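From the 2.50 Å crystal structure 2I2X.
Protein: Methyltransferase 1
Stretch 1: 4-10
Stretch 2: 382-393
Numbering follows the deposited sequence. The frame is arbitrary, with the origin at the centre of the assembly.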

# COMPACT_ATOMS: atom_id res chain seq x y z
N LYS A 4 -36.98 -15.70 -5.88
CA LYS A 4 -37.97 -14.62 -6.10
C LYS A 4 -37.42 -13.46 -6.94
O LYS A 4 -36.67 -12.63 -6.45
CB LYS A 4 -38.55 -14.14 -4.74
CG LYS A 4 -39.66 -13.07 -4.83
CD LYS A 4 -40.90 -13.57 -5.58
CE LYS A 4 -41.99 -12.48 -5.70
NZ LYS A 4 -41.65 -11.38 -6.67
N ARG A 5 -37.81 -13.40 -8.20
CA ARG A 5 -37.09 -12.59 -9.18
C ARG A 5 -37.45 -11.11 -9.22
O ARG A 5 -38.58 -10.76 -8.93
CB ARG A 5 -37.16 -13.24 -10.56
CG ARG A 5 -37.08 -14.75 -10.44
CD ARG A 5 -36.20 -15.38 -11.48
NE ARG A 5 -34.88 -15.60 -10.93
CZ ARG A 5 -34.21 -16.75 -10.90
NH1 ARG A 5 -34.72 -17.87 -11.40
NH2 ARG A 5 -33.00 -16.76 -10.36
N TYR A 6 -36.49 -10.26 -9.55
CA TYR A 6 -36.72 -8.81 -9.59
C TYR A 6 -37.33 -8.39 -10.90
O TYR A 6 -36.82 -8.73 -11.95
CB TYR A 6 -35.42 -8.02 -9.32
CG TYR A 6 -35.08 -7.93 -7.87
CD1 TYR A 6 -35.47 -6.84 -7.10
CD2 TYR A 6 -34.38 -8.96 -7.24
CE1 TYR A 6 -35.18 -6.78 -5.72
CE2 TYR A 6 -34.07 -8.91 -5.87
CZ TYR A 6 -34.49 -7.82 -5.13
OH TYR A 6 -34.19 -7.79 -3.81
N THR A 7 -38.42 -7.64 -10.82
CA THR A 7 -39.11 -7.16 -12.04
C THR A 7 -39.36 -5.68 -11.92
O THR A 7 -40.07 -5.09 -12.73
CB THR A 7 -40.42 -7.97 -12.37
OG1 THR A 7 -41.22 -8.11 -11.18
CG2 THR A 7 -40.08 -9.39 -12.87
N SER A 8 -38.76 -5.07 -10.89
CA SER A 8 -38.78 -3.61 -10.77
C SER A 8 -37.51 -3.14 -10.08
O SER A 8 -36.78 -3.97 -9.55
CB SER A 8 -40.05 -3.12 -10.07
OG SER A 8 -40.23 -3.82 -8.87
N MET A 9 -37.25 -1.83 -10.14
CA MET A 9 -36.08 -1.19 -9.55
C MET A 9 -36.41 -0.63 -8.15
O MET A 9 -37.42 0.03 -7.98
CB MET A 9 -35.64 0.01 -10.41
CG MET A 9 -35.41 -0.22 -11.90
SD MET A 9 -33.97 -1.22 -12.17
CE MET A 9 -32.62 -0.16 -11.62
N ALA A 10 -35.55 -0.88 -7.18
CA ALA A 10 -35.65 -0.30 -5.83
C ALA A 10 -35.63 1.21 -5.82
O ALA A 10 -36.26 1.84 -4.98
CB ALA A 10 -34.53 -0.82 -4.97
N ILE A 382 -32.49 -5.25 -17.35
CA ILE A 382 -32.62 -6.55 -16.70
C ILE A 382 -34.04 -6.81 -16.18
O ILE A 382 -34.60 -7.87 -16.43
CB ILE A 382 -31.59 -6.69 -15.55
CG1 ILE A 382 -30.16 -6.66 -16.15
CG2 ILE A 382 -31.89 -7.95 -14.66
CD1 ILE A 382 -29.08 -6.40 -15.15
N VAL A 383 -34.61 -5.85 -15.45
CA VAL A 383 -35.84 -6.12 -14.73
C VAL A 383 -37.02 -6.24 -15.71
O VAL A 383 -37.99 -6.94 -15.43
CB VAL A 383 -36.14 -5.08 -13.60
CG1 VAL A 383 -35.02 -5.09 -12.58
CG2 VAL A 383 -36.36 -3.68 -14.17
N LYS A 384 -36.90 -5.59 -16.87
CA LYS A 384 -37.97 -5.65 -17.87
C LYS A 384 -38.25 -7.08 -18.37
O LYS A 384 -39.29 -7.31 -18.97
CB LYS A 384 -37.77 -4.63 -19.02
CG LYS A 384 -36.67 -4.95 -20.02
CD LYS A 384 -36.54 -3.92 -21.12
CE LYS A 384 -35.83 -4.55 -22.30
NZ LYS A 384 -34.72 -3.74 -22.90
N ASP A 385 -37.34 -8.03 -18.09
CA ASP A 385 -37.54 -9.48 -18.35
C ASP A 385 -37.04 -10.32 -17.16
O ASP A 385 -36.56 -11.44 -17.32
CB ASP A 385 -36.89 -9.92 -19.69
CG ASP A 385 -37.70 -9.43 -20.92
OD1 ASP A 385 -37.16 -8.63 -21.71
OD2 ASP A 385 -38.87 -9.84 -21.11
N GLY A 386 -37.20 -9.78 -15.96
CA GLY A 386 -36.62 -10.35 -14.75
C GLY A 386 -36.91 -11.80 -14.43
O GLY A 386 -36.14 -12.42 -13.67
N ASP A 387 -38.00 -12.35 -14.97
CA ASP A 387 -38.34 -13.76 -14.69
C ASP A 387 -37.52 -14.72 -15.50
O ASP A 387 -37.39 -15.86 -15.14
CB ASP A 387 -39.83 -14.03 -14.90
CG ASP A 387 -40.70 -13.27 -13.91
OD1 ASP A 387 -40.47 -13.40 -12.68
OD2 ASP A 387 -41.63 -12.55 -14.36
N ASN A 388 -36.95 -14.22 -16.58
CA ASN A 388 -36.23 -14.98 -17.57
C ASN A 388 -34.70 -14.73 -17.46
O ASN A 388 -34.19 -13.65 -17.82
CB ASN A 388 -36.74 -14.50 -18.93
CG ASN A 388 -36.30 -15.38 -20.08
OD1 ASN A 388 -35.11 -15.66 -20.25
ND2 ASN A 388 -37.27 -15.80 -20.91
N ILE A 389 -33.97 -15.74 -16.98
CA ILE A 389 -32.53 -15.55 -16.70
C ILE A 389 -31.66 -15.40 -17.93
O ILE A 389 -30.61 -14.73 -17.88
CB ILE A 389 -31.95 -16.65 -15.77
CG1 ILE A 389 -32.15 -18.07 -16.36
CG2 ILE A 389 -32.55 -16.53 -14.37
CD1 ILE A 389 -31.40 -19.17 -15.60
N TYR A 390 -32.04 -16.04 -19.04
CA TYR A 390 -31.30 -15.86 -20.28
C TYR A 390 -31.60 -14.50 -20.87
O TYR A 390 -30.71 -13.70 -21.15
CB TYR A 390 -31.69 -16.95 -21.27
CG TYR A 390 -31.42 -16.64 -22.73
CD1 TYR A 390 -30.14 -16.62 -23.23
CD2 TYR A 390 -32.47 -16.39 -23.61
CE1 TYR A 390 -29.87 -16.36 -24.55
CE2 TYR A 390 -32.23 -16.13 -24.98
CZ TYR A 390 -30.91 -16.12 -25.43
OH TYR A 390 -30.61 -15.88 -26.77
N LEU A 391 -32.88 -14.24 -21.08
CA LEU A 391 -33.31 -13.04 -21.75
C LEU A 391 -32.90 -11.78 -21.00
O LEU A 391 -32.53 -10.79 -21.63
CB LEU A 391 -34.82 -13.09 -22.02
CG LEU A 391 -35.42 -11.98 -22.91
CD1 LEU A 391 -34.66 -11.80 -24.22
CD2 LEU A 391 -36.91 -12.22 -23.15
N ARG A 392 -33.00 -11.78 -19.67
CA ARG A 392 -32.55 -10.61 -18.89
C ARG A 392 -31.05 -10.35 -19.07
O ARG A 392 -30.63 -9.20 -19.20
CB ARG A 392 -32.95 -10.69 -17.41
CG ARG A 392 -32.15 -11.62 -16.53
CD ARG A 392 -32.92 -11.89 -15.21
NE ARG A 392 -32.07 -12.53 -14.21
CZ ARG A 392 -32.32 -12.58 -12.90
NH1 ARG A 392 -33.43 -12.07 -12.39
NH2 ARG A 392 -31.44 -13.15 -12.10
N ALA A 393 -30.27 -11.42 -19.12
CA ALA A 393 -28.84 -11.34 -19.35
C ALA A 393 -28.52 -10.84 -20.75
O ALA A 393 -27.61 -9.99 -20.95
CB ALA A 393 -28.18 -12.68 -19.07

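How do the two backbones meet? Residues 4-10 form a largely extended segment without regular helix or strand, lying against the link between two helices in the second stretch. That link includes a type I turn from Asp 385 to Asn 388, closed by the bond from Asn 388 N to Asp 385 O (2.9 Å). Asn 388 then caps the following helix, its OD1 accepting from Leu 391 N at 2.8 Å. The two stretches come close at Thr 7 and Val 383, whose CA atoms are 4.4 Å apart.

What holds them together without a hydrogen bond between them? Two CA-H...O contacts do part of the work: Gly 386 CA lies 3.2 Å from Tyr 6 O, and Thr 7 CA lies 3.6 Å from Val 383 O. Glycine makes the first approach possible, since a CB on Gly 386 would fall 1.8 Å from Tyr 6 O, a clear clash.

Where is the apolar packing? The CA-to-CB bond of Val 383 points toward the first stretch, which covers 99 Å² of the residue, more than of any other. Its CG2 touches Met 9 SD at 4.0 Å, and its CG1 lies 4.4 Å from Tyr 6 CB; these two contacts depend on shape and the exclusion of water rather than on direction. Val 383 CG1 also makes a van der Waals approach to Ser 8 O, at 3.7 Å.

How does Arg 5 fit beside another arginine? Its CB rests 3.4 Å from Gly 386 O, and Ile 389 CG2 covers one face of its guanidinium, 3.9 Å from Arg 5 CZ. Arg 5 NE stands 4.1 Å from Arg 392 NH1, a proximity of like charges that would be unfavourable by itself. Both groups, however, find hydrogen-bond partners elsewhere in the structure, and Arg 392 NH1 also makes a weak hydrogen bond to Gly 386 O at 3.0 Å.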